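Local coordinates for protein fimbrin (Schizosaccharomyces pombe, PDB 1RT8) that binds and cross-links actin filaments through tandem calponin-homology domains and takes part in cell polarity, cytokinesis, mating and spore formation, at residues A[18-23]-A[235-240]; A[131-136]-A[258-263]. One frame throughout, in Å; residues are numbered along the deposited sequence.

Interaction 1 of 2, residues A[18-23]-A[235-240]; sequences IKHINS and RKYLTP
A single pair of aromatic side chains, His20 and Tyr237, makes this small surface contact between the first helix of CH1, 11-25, and segment 235-240, the loop of CH2 running into helix 240-244. The imidazole and the phenol lie near parallel, their planes at 29°, but they are slid so far apart that they barely overlap: the ring centroids are 5.5 Å apart. What meets the imidazole is the far end of the tyrosine. Its hydroxyl is modelled too close to the imidazole for exact distances there to be trusted; as placed, OH of Tyr237 is 3.3 Å from NE2 of His20. CG of His20 stands anti to the backbone N (chi1 167°), which carries the ring out from the helix to meet the phenol. One turn on, Ser23 OG donates to the carbonyl O of His20 at 3.0 Å, a bond within the helix. Were His20 replaced by alanine, the phenol end of Tyr237 would probably lose its aromatic neighbour, and a gap would be likely to open between helix and loop. The Tyr237 side chain also rests on Ala253 of helix 248-261. Nearby, Thr239 N-caps helix 240-244 through Ala242 N and also hydrogen-bonds Glu12 of helix 11-25, a second link between the same elements. The arrangement belongs to the CH1-CH2 interface of a tandem calponin-homology actin-binding domain.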
loop_
_atom_site.group_PDB
_atom_site.type_symbol
_atom_site.label_atom_id
_atom_site.label_comp_id
_atom_site.label_asym_id
_atom_site.label_seq_id
_atom_site.Cartn_x
_atom_site.Cartn_y
_atom_site.Cartn_z
ATOM N N ILE A 18 19.024 -7.133 -2.418
ATOM C CA ILE A 18 19.124 -8.566 -2.647
ATOM C C ILE A 18 19.504 -9.284 -1.357
ATOM O O ILE A 18 19.006 -10.372 -1.077
ATOM C CB ILE A 18 20.165 -8.892 -3.728
ATOM C CG1 ILE A 18 19.708 -8.319 -5.074
ATOM C CG2 ILE A 18 20.359 -10.397 -3.814
ATOM C CD1 ILE A 18 20.754 -8.386 -6.174
ATOM N N LYS A 19 20.391 -8.676 -0.571
ATOM C CA LYS A 19 20.800 -9.283 0.689
ATOM C C LYS A 19 19.594 -9.392 1.614
ATOM O O LYS A 19 19.381 -10.422 2.260
ATOM C CB LYS A 19 21.904 -8.455 1.352
ATOM C CG LYS A 19 23.214 -8.444 0.574
ATOM C CD LYS A 19 24.316 -7.702 1.325
ATOM C CE LYS A 19 24.645 -8.366 2.661
ATOM N NZ LYS A 19 25.845 -7.753 3.302
ATOM N N HIS A 20 18.795 -8.333 1.676
ATOM C CA HIS A 20 17.608 -8.351 2.519
ATOM C C HIS A 20 16.673 -9.458 2.045
ATOM O O HIS A 20 16.081 -10.177 2.850
ATOM C CB HIS A 20 16.885 -6.999 2.472
ATOM C CG HIS A 20 15.509 -7.034 3.061
ATOM N ND1 HIS A 20 14.380 -7.244 2.300
ATOM C CD2 HIS A 20 15.085 -6.935 4.343
ATOM C CE1 HIS A 20 13.318 -7.272 3.086
ATOM N NE2 HIS A 20 13.718 -7.087 4.332
ATOM N N ILE A 21 16.547 -9.602 0.733
ATOM C CA ILE A 21 15.674 -10.630 0.179
ATOM C C ILE A 21 16.211 -12.027 0.491
ATOM O O ILE A 21 15.442 -12.962 0.706
ATOM C CB ILE A 21 15.509 -10.454 -1.346
ATOM C CG1 ILE A 21 14.831 -9.110 -1.634
ATOM C CG2 ILE A 21 14.682 -11.597 -1.914
ATOM C CD1 ILE A 21 14.755 -8.758 -3.098
ATOM N N ASN A 22 17.534 -12.161 0.522
ATOM C CA ASN A 22 18.163 -13.443 0.830
ATOM C C ASN A 22 17.825 -13.912 2.242
ATOM O O ASN A 22 17.498 -15.081 2.450
ATOM C CB ASN A 22 19.684 -13.336 0.672
ATOM C CG ASN A 22 20.112 -13.309 -0.783
ATOM O OD1 ASN A 22 21.227 -12.902 -1.116
ATOM N ND2 ASN A 22 19.226 -13.755 -1.660
ATOM N N SER A 23 17.891 -13.001 3.210
ATOM C CA SER A 23 17.600 -13.364 4.595
ATOM C C SER A 23 16.117 -13.620 4.840
ATOM O O SER A 23 15.754 -14.454 5.671
ATOM C CB SER A 23 18.092 -12.273 5.548
ATOM O OG SER A 23 17.320 -11.095 5.419
ATOM N N ARG A 235 23.045 -3.108 12.481
ATOM C CA ARG A 235 23.872 -2.749 11.336
ATOM C C ARG A 235 23.247 -3.395 10.109
ATOM O O ARG A 235 23.789 -4.342 9.537
ATOM C CB ARG A 235 25.315 -3.226 11.499
ATOM C CG ARG A 235 26.166 -2.907 10.275
ATOM C CD ARG A 235 27.657 -3.011 10.535
ATOM N NE ARG A 235 28.418 -2.576 9.366
ATOM C CZ ARG A 235 29.683 -2.170 9.405
ATOM N NH1 ARG A 235 30.339 -2.142 10.560
ATOM N NH2 ARG A 235 30.291 -1.787 8.289
ATOM N N LYS A 236 22.096 -2.864 9.712
ATOM C CA LYS A 236 21.355 -3.384 8.569
ATOM C C LYS A 236 21.144 -2.327 7.483
ATOM O O LYS A 236 20.916 -1.150 7.784
ATOM C CB LYS A 236 19.989 -3.895 9.037
ATOM C CG LYS A 236 20.026 -4.941 10.148
ATOM C CD LYS A 236 20.590 -6.256 9.644
ATOM C CE LYS A 236 20.380 -7.377 10.653
ATOM N NZ LYS A 236 20.792 -8.692 10.083
ATOM N N TYR A 237 21.222 -2.768 6.228
ATOM C CA TYR A 237 21.018 -1.922 5.046
ATOM C C TYR A 237 22.086 -0.887 4.699
ATOM O O TYR A 237 22.492 -0.772 3.538
ATOM C CB TYR A 237 19.685 -1.172 5.135
ATOM C CG TYR A 237 18.462 -2.035 5.290
ATOM C CD1 TYR A 237 17.973 -2.362 6.553
ATOM C CD2 TYR A 237 17.776 -2.512 4.173
ATOM C CE1 TYR A 237 16.822 -3.146 6.701
ATOM C CE2 TYR A 237 16.629 -3.295 4.309
ATOM C CZ TYR A 237 16.158 -3.608 5.572
ATOM O OH TYR A 237 15.025 -4.384 5.715
ATOM N N LEU A 238 22.526 -0.132 5.699
ATOM C CA LEU A 238 23.491 0.951 5.495
ATOM C C LEU A 238 24.976 0.592 5.518
ATOM O O LEU A 238 25.432 -0.172 6.364
ATOM C CB LEU A 238 23.227 2.043 6.536
ATOM C CG LEU A 238 23.828 3.435 6.332
ATOM C CD1 LEU A 238 23.306 4.036 5.033
ATOM C CD2 LEU A 238 23.457 4.320 7.520
ATOM N N THR A 239 25.722 1.165 4.580
ATOM C CA THR A 239 27.162 0.952 4.500
ATOM C C THR A 239 27.837 2.311 4.682
ATOM O O THR A 239 27.211 3.357 4.494
ATOM C CB THR A 239 27.582 0.399 3.131
ATOM O OG1 THR A 239 27.243 1.348 2.111
ATOM C CG2 THR A 239 26.894 -0.936 2.859
ATOM N N PRO A 240 29.127 2.315 5.042
ATOM C CA PRO A 240 29.842 3.580 5.235
ATOM C C PRO A 240 29.710 4.503 4.033
ATOM O O PRO A 240 29.453 5.696 4.184
ATOM C CB PRO A 240 31.279 3.130 5.456
ATOM C CG PRO A 240 31.103 1.803 6.145
ATOM C CD PRO A 240 30.012 1.168 5.309
#

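Interaction 2 of 2, residues A[131-136]-A[258-263]; sequences GLLGKI and LFNTHP
Asn260, near the C-terminal end of helix 248-261, reaches across to the chain leaving helix 117-131 and donates its amide ND2 to the carbonyl O of Leu132 at 2.7 Å. The bond is short and well directed: the N-H...O angle is 162°, the C=O...N angle is 165°, and the carbonyl oxygen lies almost in the plane of the asparagine amide. With CG anti to its own carbonyl carbon (chi1 -65°), the amide projects from the helix toward the Leu132 carbonyl. The other branch of the same amide faces the neighbouring residue, with OD1 of Asn260 3.7 Å from CD1 of Leu133.

That methyl is the centre of the close packing. CD1 of Leu133 also touches the ring of Phe259, 3.6 Å from CD2 and 3.9 Å from CE2, the two side chains crossing at about a right angle. Helix 162-176 completes this apolar patch, for Leu166 touches both Leu133 and Phe259, and Trp169 packs edge-to-face with the phenylalanine ring. Leu132, buried, contributes chiefly its backbone to the contact.

The other side is looser. Asn260 is itself exposed, so the polar bond lies at the margin of the apolar packing, and beyond Leu133 the chain turns away. Gly134 ends the helical conformation with a positive phi, at which a side chain would press on the preceding carbonyl oxygen; after it the chain leaves helix 248-261. The contact thus joins the start of the CH1-CH2 linker to the last long helix of CH2, within the compact tandem calponin-homology pair of the first actin-binding region.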
loop_
_atom_site.group_PDB
_atom_site.type_symbol
_atom_site.label_atom_id
_atom_site.label_comp_id
_atom_site.label_asym_id
_atom_site.label_seq_id
_atom_site.Cartn_x
_atom_site.Cartn_y
_atom_site.Cartn_z
ATOM N N GLY A 131 7.029 -2.338 4.222
ATOM C CA GLY A 131 7.122 -3.237 5.361
ATOM C C GLY A 131 7.977 -2.781 6.534
ATOM O O GLY A 131 7.852 -3.317 7.635
ATOM N N LEU A 132 8.829 -1.785 6.308
ATOM C CA LEU A 132 9.731 -1.274 7.338
ATOM C C LEU A 132 9.198 -1.139 8.763
ATOM O O LEU A 132 9.820 -1.642 9.690
ATOM C CB LEU A 132 10.324 0.061 6.892
ATOM C CG LEU A 132 11.193 -0.009 5.637
ATOM C CD1 LEU A 132 11.679 1.386 5.296
ATOM C CD2 LEU A 132 12.370 -0.950 5.863
ATOM N N LEU A 133 8.071 -0.467 8.961
ATOM C CA LEU A 133 7.545 -0.317 10.320
ATOM C C LEU A 133 6.621 -1.447 10.797
ATOM O O LEU A 133 6.577 -1.748 11.987
ATOM C CB LEU A 133 6.835 1.035 10.478
ATOM C CG LEU A 133 7.713 2.297 10.438
ATOM C CD1 LEU A 133 8.911 2.121 11.361
ATOM C CD2 LEU A 133 8.192 2.557 9.022
ATOM N N GLY A 134 5.883 -2.065 9.879
ATOM C CA GLY A 134 4.996 -3.154 10.262
ATOM C C GLY A 134 3.607 -2.741 10.724
ATOM O O GLY A 134 2.925 -1.983 10.040
ATOM N N LYS A 135 3.190 -3.244 11.886
ATOM C CA LYS A 135 1.867 -2.950 12.444
ATOM C C LYS A 135 1.856 -1.864 13.528
ATOM O O LYS A 135 2.821 -1.113 13.685
ATOM C CB LYS A 135 1.243 -4.232 13.007
ATOM C CG LYS A 135 2.027 -4.877 14.159
ATOM C CD LYS A 135 3.349 -5.524 13.697
ATOM C CE LYS A 135 3.085 -6.782 12.879
ATOM N NZ LYS A 135 2.251 -7.770 13.635
ATOM N N ILE A 136 0.757 -1.787 14.274
ATOM C CA ILE A 136 0.621 -0.785 15.328
ATOM C C ILE A 136 0.166 -1.366 16.666
ATOM O O ILE A 136 -0.622 -2.307 16.716
ATOM C CB ILE A 136 -0.373 0.332 14.912
ATOM C CG1 ILE A 136 -1.775 -0.255 14.699
ATOM C CG2 ILE A 136 0.109 1.002 13.629
ATOM C CD1 ILE A 136 -2.826 0.790 14.341
ATOM N N LEU A 258 16.293 0.399 13.390
ATOM C CA LEU A 258 16.776 0.873 14.676
ATOM C C LEU A 258 15.578 1.244 15.536
ATOM O O LEU A 258 15.578 1.040 16.751
ATOM C CB LEU A 258 17.675 2.095 14.477
ATOM C CG LEU A 258 18.336 2.686 15.718
ATOM C CD1 LEU A 258 19.230 1.635 16.378
ATOM C CD2 LEU A 258 19.147 3.910 15.314
ATOM N N PHE A 259 14.552 1.785 14.886
ATOM C CA PHE A 259 13.336 2.190 15.571
ATOM C C PHE A 259 12.524 0.984 16.028
ATOM O O PHE A 259 11.907 1.019 17.089
ATOM C CB PHE A 259 12.476 3.044 14.645
ATOM C CG PHE A 259 11.100 3.315 15.175
ATOM C CD1 PHE A 259 10.882 4.321 16.108
ATOM C CD2 PHE A 259 10.017 2.564 14.737
ATOM C CE1 PHE A 259 9.602 4.580 16.594
ATOM C CE2 PHE A 259 8.732 2.817 15.219
ATOM C CZ PHE A 259 8.525 3.827 16.147
ATOM N N ASN A 260 12.522 -0.080 15.229
ATOM C CA ASN A 260 11.751 -1.270 15.579
ATOM C C ASN A 260 12.340 -2.041 16.749
ATOM O O ASN A 260 11.607 -2.653 17.525
ATOM C CB ASN A 260 11.624 -2.226 14.386
ATOM C CG ASN A 260 10.829 -1.632 13.250
ATOM O OD1 ASN A 260 9.976 -0.770 13.465
ATOM N ND2 ASN A 260 11.087 -2.099 12.032
ATOM N N THR A 261 13.658 -2.011 16.881
ATOM C CA THR A 261 14.299 -2.752 17.952
ATOM C C THR A 261 14.684 -1.915 19.167
ATOM O O THR A 261 14.845 -2.453 20.263
ATOM C CB THR A 261 15.545 -3.484 17.425
ATOM O OG1 THR A 261 16.373 -2.558 16.713
ATOM C CG2 THR A 261 15.147 -4.609 16.484
ATOM N N HIS A 262 14.808 -0.604 18.987
ATOM C CA HIS A 262 15.203 0.269 20.087
ATOM C C HIS A 262 14.459 1.604 20.149
ATOM O O HIS A 262 15.080 2.668 20.129
ATOM C CB HIS A 262 16.712 0.516 20.009
ATOM C CG HIS A 262 17.530 -0.721 20.210
ATOM N ND1 HIS A 262 17.721 -1.294 21.450
ATOM C CD2 HIS A 262 18.173 -1.520 19.325
ATOM C CE1 HIS A 262 18.445 -2.393 21.320
ATOM N NE2 HIS A 262 18.732 -2.553 20.040
ATOM N N PRO A 263 13.119 1.567 20.249
ATOM C CA PRO A 263 12.314 2.790 20.314
ATOM C C PRO A 263 12.876 3.806 21.307
ATOM O O PRO A 263 12.856 5.011 21.056
ATOM C CB PRO A 263 10.940 2.274 20.738
ATOM C CG PRO A 263 10.894 0.924 20.128
ATOM C CD PRO A 263 12.270 0.375 20.417
#

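Overall arrangement
Both interactions lie in the first actin-binding region, and both use helix 248-261: interaction 2 directly, interaction 1 as a support for its tyrosine. Interaction 1 links helix 11-25 of CH1 to CH2, whereas interaction 2 links the chain just after helix 117-131 to helix 248-261. Their centres are 16 Å apart, and their nearest atoms come within about 4 Å without touching. Interaction 1 is a surface contact resting on slid aromatic rings. Interaction 2, partly buried and nearer the centre of the chain, combines a directed side-chain-to-backbone hydrogen bond with leucine-phenylalanine packing, and covers more surface, 138 against 88 Å².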